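Local coordinates for fuculose-1-phosphate aldolase (Thermus thermophilus, PDB 2FK5), which belongs to the class II aldolase and adducin N-terminal domain family, with an alpha/beta subunit built round one mixed sheet and packed in an eight-chain assembly, at residues N28-T33 and V72-V77; Y78-A83 and A132-A137; E142-L147 and L166-G171. All blocks are in the same frame, centred on the assembly; numbering follows the deposited sequence.

Contact 1 (N28-T33 and V72-V77). With SO4 (sulfate ion), chain C.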
# COMPACT_ATOMS: atom_id res chain seq x y z
N ASN A 28 -5.52 4.64 -19.69
CA ASN A 28 -4.69 3.72 -20.45
C ASN A 28 -3.36 4.37 -20.75
O ASN A 28 -3.24 5.60 -20.74
CB ASN A 28 -5.41 3.33 -21.74
CG ASN A 28 -6.16 4.48 -22.36
OD1 ASN A 28 -5.56 5.41 -22.90
ND2 ASN A 28 -7.49 4.44 -22.27
N PHE A 29 -2.34 3.56 -20.99
CA PHE A 29 -1.05 4.13 -21.32
C PHE A 29 -0.31 3.25 -22.29
O PHE A 29 -0.59 2.06 -22.40
CB PHE A 29 -0.20 4.41 -20.08
CG PHE A 29 -0.50 3.53 -18.91
CD1 PHE A 29 0.33 2.45 -18.60
CD2 PHE A 29 -1.58 3.80 -18.09
CE1 PHE A 29 0.07 1.66 -17.48
CE2 PHE A 29 -1.85 3.02 -16.97
CZ PHE A 29 -1.02 1.96 -16.67
N SER A 30 0.63 3.86 -23.00
CA SER A 30 1.39 3.16 -24.01
C SER A 30 2.77 3.75 -24.20
O SER A 30 3.08 4.84 -23.70
CB SER A 30 0.66 3.26 -25.34
OG SER A 30 0.60 4.63 -25.74
N VAL A 31 3.60 3.03 -24.96
CA VAL A 31 4.93 3.48 -25.30
C VAL A 31 5.14 3.15 -26.78
O VAL A 31 4.58 2.18 -27.29
CB VAL A 31 6.05 2.79 -24.47
CG1 VAL A 31 5.85 3.10 -22.99
CG2 VAL A 31 6.03 1.29 -24.71
N ARG A 32 5.92 3.97 -27.46
CA ARG A 32 6.23 3.77 -28.87
C ARG A 32 7.22 2.61 -28.96
O ARG A 32 8.12 2.51 -28.12
CB ARG A 32 6.87 5.03 -29.44
CG ARG A 32 7.13 5.03 -30.94
CD ARG A 32 5.87 5.39 -31.72
NE ARG A 32 6.21 5.75 -33.10
CZ ARG A 32 6.43 4.88 -34.07
NH1 ARG A 32 6.35 3.58 -33.82
NH2 ARG A 32 6.78 5.30 -35.28
N THR A 33 7.04 1.74 -29.94
CA THR A 33 7.94 0.62 -30.16
C THR A 33 8.33 0.61 -31.64
O THR A 33 7.76 1.36 -32.44
CB THR A 33 7.27 -0.72 -29.86
OG1 THR A 33 6.10 -0.86 -30.68
CG2 THR A 33 6.88 -0.80 -28.38
N VAL A 72 -7.16 4.28 -30.86
CA VAL A 72 -7.20 5.13 -32.05
C VAL A 72 -6.52 6.46 -31.76
O VAL A 72 -5.84 7.02 -32.62
CB VAL A 72 -8.65 5.46 -32.49
CG1 VAL A 72 -8.71 5.55 -34.01
N VAL A 73 -6.72 6.97 -30.55
CA VAL A 73 -6.13 8.23 -30.16
C VAL A 73 -4.63 8.09 -29.99
O VAL A 73 -3.86 8.93 -30.45
CB VAL A 73 -6.73 8.74 -28.84
CG1 VAL A 73 -6.12 10.09 -28.49
CG2 VAL A 73 -8.26 8.83 -28.97
N HIS A 74 -4.20 7.03 -29.30
CA HIS A 74 -2.78 6.82 -29.09
C HIS A 74 -2.10 6.68 -30.45
O HIS A 74 -1.06 7.30 -30.71
CB HIS A 74 -2.55 5.54 -28.29
CG HIS A 74 -2.92 5.66 -26.84
ND1 HIS A 74 -1.99 5.56 -25.83
CD2 HIS A 74 -4.12 5.85 -26.23
CE1 HIS A 74 -2.60 5.68 -24.66
NE2 HIS A 74 -3.89 5.86 -24.88
N ARG A 75 -2.68 5.88 -31.32
CA ARG A 75 -2.11 5.67 -32.64
C ARG A 75 -1.92 6.97 -33.41
O ARG A 75 -0.86 7.22 -33.99
CB ARG A 75 -3.00 4.72 -33.46
CG ARG A 75 -2.41 4.40 -34.84
CD ARG A 75 -3.30 3.45 -35.60
NE ARG A 75 -4.58 4.07 -35.91
CZ ARG A 75 -5.53 3.48 -36.62
NH1 ARG A 75 -5.34 2.25 -37.09
NH2 ARG A 75 -6.68 4.11 -36.86
N GLU A 76 -2.94 7.82 -33.39
CA GLU A 76 -2.87 9.09 -34.10
C GLU A 76 -1.80 9.99 -33.51
O GLU A 76 -1.09 10.68 -34.23
CB GLU A 76 -4.24 9.79 -34.06
CG GLU A 76 -4.45 10.81 -35.17
CD GLU A 76 -4.32 10.20 -36.56
OE1 GLU A 76 -4.84 9.08 -36.76
OE2 GLU A 76 -3.72 10.84 -37.45
N VAL A 77 -1.66 9.98 -32.18
CA VAL A 77 -0.63 10.79 -31.54
C VAL A 77 0.75 10.33 -31.99
O VAL A 77 1.63 11.15 -32.26
CB VAL A 77 -0.69 10.67 -29.98
CG1 VAL A 77 0.50 11.36 -29.36
CG2 VAL A 77 -1.98 11.27 -29.46
S SO4 C . -9.89 1.09 -21.70
O1 SO4 C . -8.48 1.55 -22.03
O2 SO4 C . -10.46 0.45 -22.96
O3 SO4 C . -9.79 0.06 -20.73
O4 SO4 C . -10.63 2.29 -21.52
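Strand 28-32 and helix 72-77 run in roughly the same direction, their axes 9.8 Å apart and inclined by 30°, with Ser30 and His74 facing each other where the backbones come nearest. A helix here lies on one face of the central mixed sheet of the AraD-like fold, and a single imidazole bridges the gap. CG of His74 stands anti to its own carbonyl carbon (chi1 -73°), which sends the ring from the helix to the strand. Asn28 and Ser30, two residues apart on the same side of the strand, reach the ring at its edge. OG of Ser30 lies in the ring plane, 2.8 Å from ND1 of His74, and is also hydrogen-bonded to the hydroxyl of Tyr78. Bonds at both ring nitrogens fix the rotation of this buried imidazole. ND2 of Asn28 donates to O1 of the sulfate ion, which is also hydrogen-bonded to Lys46, Ser42, Ser68 and the backbone N of Gly43 and Val69; His74 thus probably helps to orient Asn28 at the sulfate from the second shell. NE2 of His74 donates to OD1 of Asn28 at 2.6 Å, the nitrogen lying 34° out of the carbonyl plane of that amide.

Contact 2 (Y78-A83 and A132-A137)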
# COMPACT_ATOMS: atom_id res chain seq x y z
N TYR A 78 0.96 9.02 -32.07
CA TYR A 78 2.26 8.52 -32.49
C TYR A 78 2.50 8.80 -33.97
O TYR A 78 3.62 9.06 -34.38
CB TYR A 78 2.36 7.03 -32.21
CG TYR A 78 2.49 6.72 -30.73
CD1 TYR A 78 1.66 5.79 -30.12
CD2 TYR A 78 3.45 7.38 -29.95
CE1 TYR A 78 1.78 5.51 -28.75
CE2 TYR A 78 3.57 7.11 -28.58
CZ TYR A 78 2.73 6.17 -28.00
OH TYR A 78 2.83 5.90 -26.65
N ARG A 79 1.43 8.76 -34.76
CA ARG A 79 1.53 9.04 -36.19
C ARG A 79 1.95 10.49 -36.43
O ARG A 79 2.89 10.76 -37.16
CB ARG A 79 0.19 8.81 -36.89
CG ARG A 79 -0.21 7.37 -37.13
CD ARG A 79 -1.64 7.32 -37.66
NE ARG A 79 -2.05 6.01 -38.15
CZ ARG A 79 -3.27 5.73 -38.60
NH1 ARG A 79 -4.20 6.67 -38.61
NH2 ARG A 79 -3.55 4.51 -39.05
N ARG A 80 1.24 11.42 -35.79
CA ARG A 80 1.49 12.84 -35.97
C ARG A 80 2.51 13.55 -35.10
O ARG A 80 2.88 14.68 -35.40
CB ARG A 80 0.16 13.59 -35.86
CG ARG A 80 -0.84 13.21 -36.93
CD ARG A 80 -2.23 13.75 -36.63
NE ARG A 80 -3.17 13.34 -37.67
CZ ARG A 80 -3.45 14.07 -38.75
NH1 ARG A 80 -2.87 15.24 -38.93
NH2 ARG A 80 -4.30 13.60 -39.65
N THR A 81 2.98 12.91 -34.04
CA THR A 81 3.95 13.56 -33.16
C THR A 81 5.16 12.68 -32.91
O THR A 81 5.21 11.54 -33.36
CB THR A 81 3.34 13.90 -31.79
OG1 THR A 81 3.21 12.69 -31.03
CG2 THR A 81 1.96 14.54 -31.95
N GLY A 82 6.13 13.21 -32.18
CA GLY A 82 7.33 12.46 -31.85
C GLY A 82 7.19 11.81 -30.48
O GLY A 82 8.18 11.40 -29.87
N ALA A 83 5.96 11.71 -29.99
CA ALA A 83 5.73 11.11 -28.68
C ALA A 83 6.36 9.74 -28.58
O ALA A 83 6.31 8.96 -29.53
CB ALA A 83 4.24 11.01 -28.41
N ALA A 132 -11.65 13.04 -31.29
CA ALA A 132 -10.73 13.18 -30.19
C ALA A 132 -9.34 12.85 -30.70
O ALA A 132 -8.39 13.57 -30.44
CB ALA A 132 -11.11 12.24 -29.06
N ALA A 133 -9.24 11.76 -31.46
CA ALA A 133 -7.96 11.33 -31.99
C ALA A 133 -7.23 12.45 -32.71
O ALA A 133 -6.08 12.74 -32.41
CB ALA A 133 -8.15 10.15 -32.93
N LEU A 134 -7.90 13.08 -33.67
CA LEU A 134 -7.27 14.15 -34.43
C LEU A 134 -6.96 15.39 -33.59
O LEU A 134 -5.85 15.92 -33.64
CB LEU A 134 -8.17 14.53 -35.62
CG LEU A 134 -7.58 15.51 -36.63
CD1 LEU A 134 -6.27 14.96 -37.18
CD2 LEU A 134 -8.58 15.72 -37.76
N SER A 135 -7.95 15.84 -32.81
CA SER A 135 -7.76 17.02 -31.96
C SER A 135 -6.62 16.83 -30.97
O SER A 135 -5.75 17.68 -30.82
CB SER A 135 -9.05 17.32 -31.18
OG SER A 135 -10.13 17.55 -32.06
N VAL A 136 -6.65 15.69 -30.28
CA VAL A 136 -5.62 15.37 -29.29
C VAL A 136 -4.24 15.31 -29.94
O VAL A 136 -3.30 15.92 -29.44
CB VAL A 136 -5.93 14.00 -28.62
CG1 VAL A 136 -4.76 13.57 -27.75
CG2 VAL A 136 -7.20 14.12 -27.78
N ALA A 137 -4.12 14.57 -31.04
CA ALA A 137 -2.83 14.45 -31.72
C ALA A 137 -2.32 15.82 -32.16
O ALA A 137 -1.17 16.17 -31.91
CB ALA A 137 -2.95 13.52 -32.93
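The guanidinium group of Arg80 carries the methyl CD1 of Leu134 over one of its faces, almost above the centre: CD1 stands 3.3 Å from CZ of Arg80. Two of its nitrogens have charged partners outside the two segments, NE pairing with Glu76 one helical turn back and NH1 with Glu138 of the opposite helix. These glutamates hold the flat group while a leucine methyl packs on its surface, so that one side chain combines polar and apolar contact. The chain of Arg80 is extended from CG to NE and passes alongside Ala137, with CD 3.8 Å from the CB of that alanine. The last torsion (chi4 -92°) then turns the guanidinium plane across the line of the chain, presenting its face to Leu134. No hydrogen bond joins the two segments. Thr81, the first residue to leave helical geometry, sets its methyl CG2 3.5 Å from the carbonyl O of Ala137. Its hydroxyl faces its own chain instead: OG1 bonds to the carbonyl of Val77 and accepts from the backbone N of Ala83 at 3.1 Å, an ST turn that shapes the exit from the helix. The contact joins the C-terminal end of helix 71-80 to the side of helix 130-142, whose Val136 packs between Val73 and Val77 of the first helix and Leu121, Cys146 and Leu148 on strands 118-121 and 145-148.

Contact 3 (E142-L147 and L166-G171)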
# COMPACT_ATOMS: atom_id res chain seq x y z
N GLU A 142 2.16 20.46 -30.23
CA GLU A 142 2.69 21.70 -29.66
C GLU A 142 2.71 21.77 -28.13
O GLU A 142 3.37 22.64 -27.56
CB GLU A 142 1.91 22.90 -30.20
CG GLU A 142 2.05 23.12 -31.70
CD GLU A 142 3.42 23.65 -32.09
OE1 GLU A 142 4.44 22.98 -31.79
N HIS A 143 1.98 20.87 -27.47
CA HIS A 143 1.93 20.85 -26.01
C HIS A 143 2.25 19.46 -25.48
O HIS A 143 1.97 18.47 -26.15
CB HIS A 143 0.53 21.24 -25.52
CG HIS A 143 0.03 22.54 -26.07
ND1 HIS A 143 -0.63 22.63 -27.27
CD2 HIS A 143 0.12 23.80 -25.60
CE1 HIS A 143 -0.94 23.89 -27.51
NE2 HIS A 143 -0.49 24.62 -26.51
N ARG A 144 2.79 19.40 -24.27
CA ARG A 144 3.15 18.13 -23.63
C ARG A 144 1.94 17.43 -23.01
O ARG A 144 1.99 16.23 -22.72
CB ARG A 144 4.22 18.37 -22.56
CG ARG A 144 5.58 18.81 -23.12
CD ARG A 144 6.15 17.72 -24.02
NE ARG A 144 6.42 16.51 -23.25
CZ ARG A 144 7.54 16.29 -22.56
NH1 ARG A 144 8.51 17.20 -22.55
NH2 ARG A 144 7.67 15.18 -21.85
N ALA A 145 0.86 18.17 -22.81
CA ALA A 145 -0.35 17.59 -22.25
C ALA A 145 -1.58 18.39 -22.65
O ALA A 145 -1.49 19.57 -22.98
CB ALA A 145 -0.25 17.55 -20.73
N CYS A 146 -2.74 17.73 -22.63
CA CYS A 146 -3.97 18.42 -22.96
C CYS A 146 -5.12 17.81 -22.19
O CYS A 146 -5.04 16.68 -21.71
CB CYS A 146 -4.25 18.35 -24.47
SG CYS A 146 -4.54 16.71 -25.12
N LEU A 147 -6.18 18.60 -22.06
CA LEU A 147 -7.38 18.17 -21.36
C LEU A 147 -8.52 18.02 -22.35
O LEU A 147 -8.68 18.85 -23.25
CB LEU A 147 -7.79 19.21 -20.33
CG LEU A 147 -7.11 19.15 -18.97
CD1 LEU A 147 -7.17 20.50 -18.28
CD2 LEU A 147 -7.79 18.06 -18.14
N LEU A 166 7.70 6.67 -20.48
CA LEU A 166 6.45 6.39 -19.77
C LEU A 166 6.45 7.04 -18.38
O LEU A 166 5.45 7.63 -17.97
CB LEU A 166 6.24 4.88 -19.64
CG LEU A 166 4.90 4.46 -19.02
CD1 LEU A 166 3.74 5.02 -19.83
CD2 LEU A 166 4.83 2.95 -18.96
N LEU A 167 7.56 6.93 -17.67
CA LEU A 167 7.66 7.53 -16.34
C LEU A 167 7.59 9.05 -16.45
O LEU A 167 7.07 9.74 -15.56
CB LEU A 167 8.96 7.11 -15.66
CG LEU A 167 8.97 5.65 -15.19
CD1 LEU A 167 10.37 5.25 -14.76
CD2 LEU A 167 7.97 5.48 -14.05
N GLU A 168 8.11 9.58 -17.55
CA GLU A 168 8.07 11.01 -17.78
C GLU A 168 6.63 11.45 -18.00
O GLU A 168 6.18 12.45 -17.43
CB GLU A 168 8.91 11.36 -19.01
CG GLU A 168 8.91 12.82 -19.39
CD GLU A 168 9.58 13.06 -20.73
OE1 GLU A 168 9.80 14.23 -21.09
OE2 GLU A 168 9.88 12.07 -21.42
N ALA A 169 5.89 10.70 -18.82
CA ALA A 169 4.48 11.00 -19.11
C ALA A 169 3.66 10.94 -17.82
O ALA A 169 2.82 11.80 -17.55
CB ALA A 169 3.94 10.00 -20.12
N TYR A 170 3.90 9.89 -17.04
CA TYR A 170 3.23 9.70 -15.76
C TYR A 170 3.47 10.92 -14.87
O TYR A 170 2.55 11.42 -14.23
CB TYR A 170 3.75 8.43 -15.07
CG TYR A 170 3.59 8.46 -13.57
CD1 TYR A 170 4.65 8.83 -12.74
CD2 TYR A 170 2.36 8.17 -12.97
CE1 TYR A 170 4.49 8.94 -11.36
CE2 TYR A 170 2.18 8.28 -11.59
CZ TYR A 170 3.25 8.67 -10.79
OH TYR A 170 3.07 8.83 -9.43
N GLY A 171 4.72 11.37 -14.83
CA GLY A 171 5.09 12.53 -14.02
C GLY A 171 4.36 13.79 -14.43
O GLY A 171 3.95 14.60 -13.59
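NH2 of Arg144 is gripped by two acceptors, the carboxylate of Glu168 and the backbone carbonyl of Val156. The first is the salt bridge that makes this contact: NH2 of Arg144 donates to OE1 of Glu168 at an N-H...O angle of 151°. The modelled separation of these two atoms, 2.5 Å, is very short, and its exact value is doubtful. Only one nitrogen and one oxygen are engaged across the segments, since OE2 of Glu168 remains 3.8 Å from NH2 of Arg144. The guanidinium and carboxylate planes stand 88° apart, which rules out a side-by-side, two-bonded pairing; OE1 approaches at the guanidinium edge, near its plane. The two side chains have contrasting shapes. Arg144 is bent at its second and third torsions, curling its head round toward the helix, whereas Glu168 is extended beyond CG and reaches straight out from its helix. The second oxygen of the carboxylate, OE2, accepts from the backbone N of both Leu158 and Lys159, in the turn leading to helix 162-191. With an arginine at one oxygen and two amides at the other, the carboxylate is fixed in rotation, and these partners would probably favour its ionised form. Arg144 also pairs through its backbone with Val156, at the open end of the hairpin formed by strands 145-148 and 152-157. The salt bridge thus fastens the start of this beta-hairpin to the long helix 162-191, which packs on the sheet of this AraD-like alpha/beta fold.

Overall arrangement
Along the chain the three contacts follow in series, each closing before the next opens, so none nests within or crosses another. Contact 1 closes the loop from strand 28-32, through strands 36-40 and 54-58, to helix 71-80. Contact 2 starts on the last turn of that helix; its loop takes in strands 85-89, 103-104 and 118-121 and helices 92-98 and 109-114 before helix 130-142. Strand 145-148 follows directly, and contact 3 closes the short excursion through the hairpin to helix 162-191. Helices 71-80 and 130-142 line one face of the sheet; Leu166 of contact 3 packs against Phe29 and Val31 on the other, while Val136 of contact 2 touches Cys146.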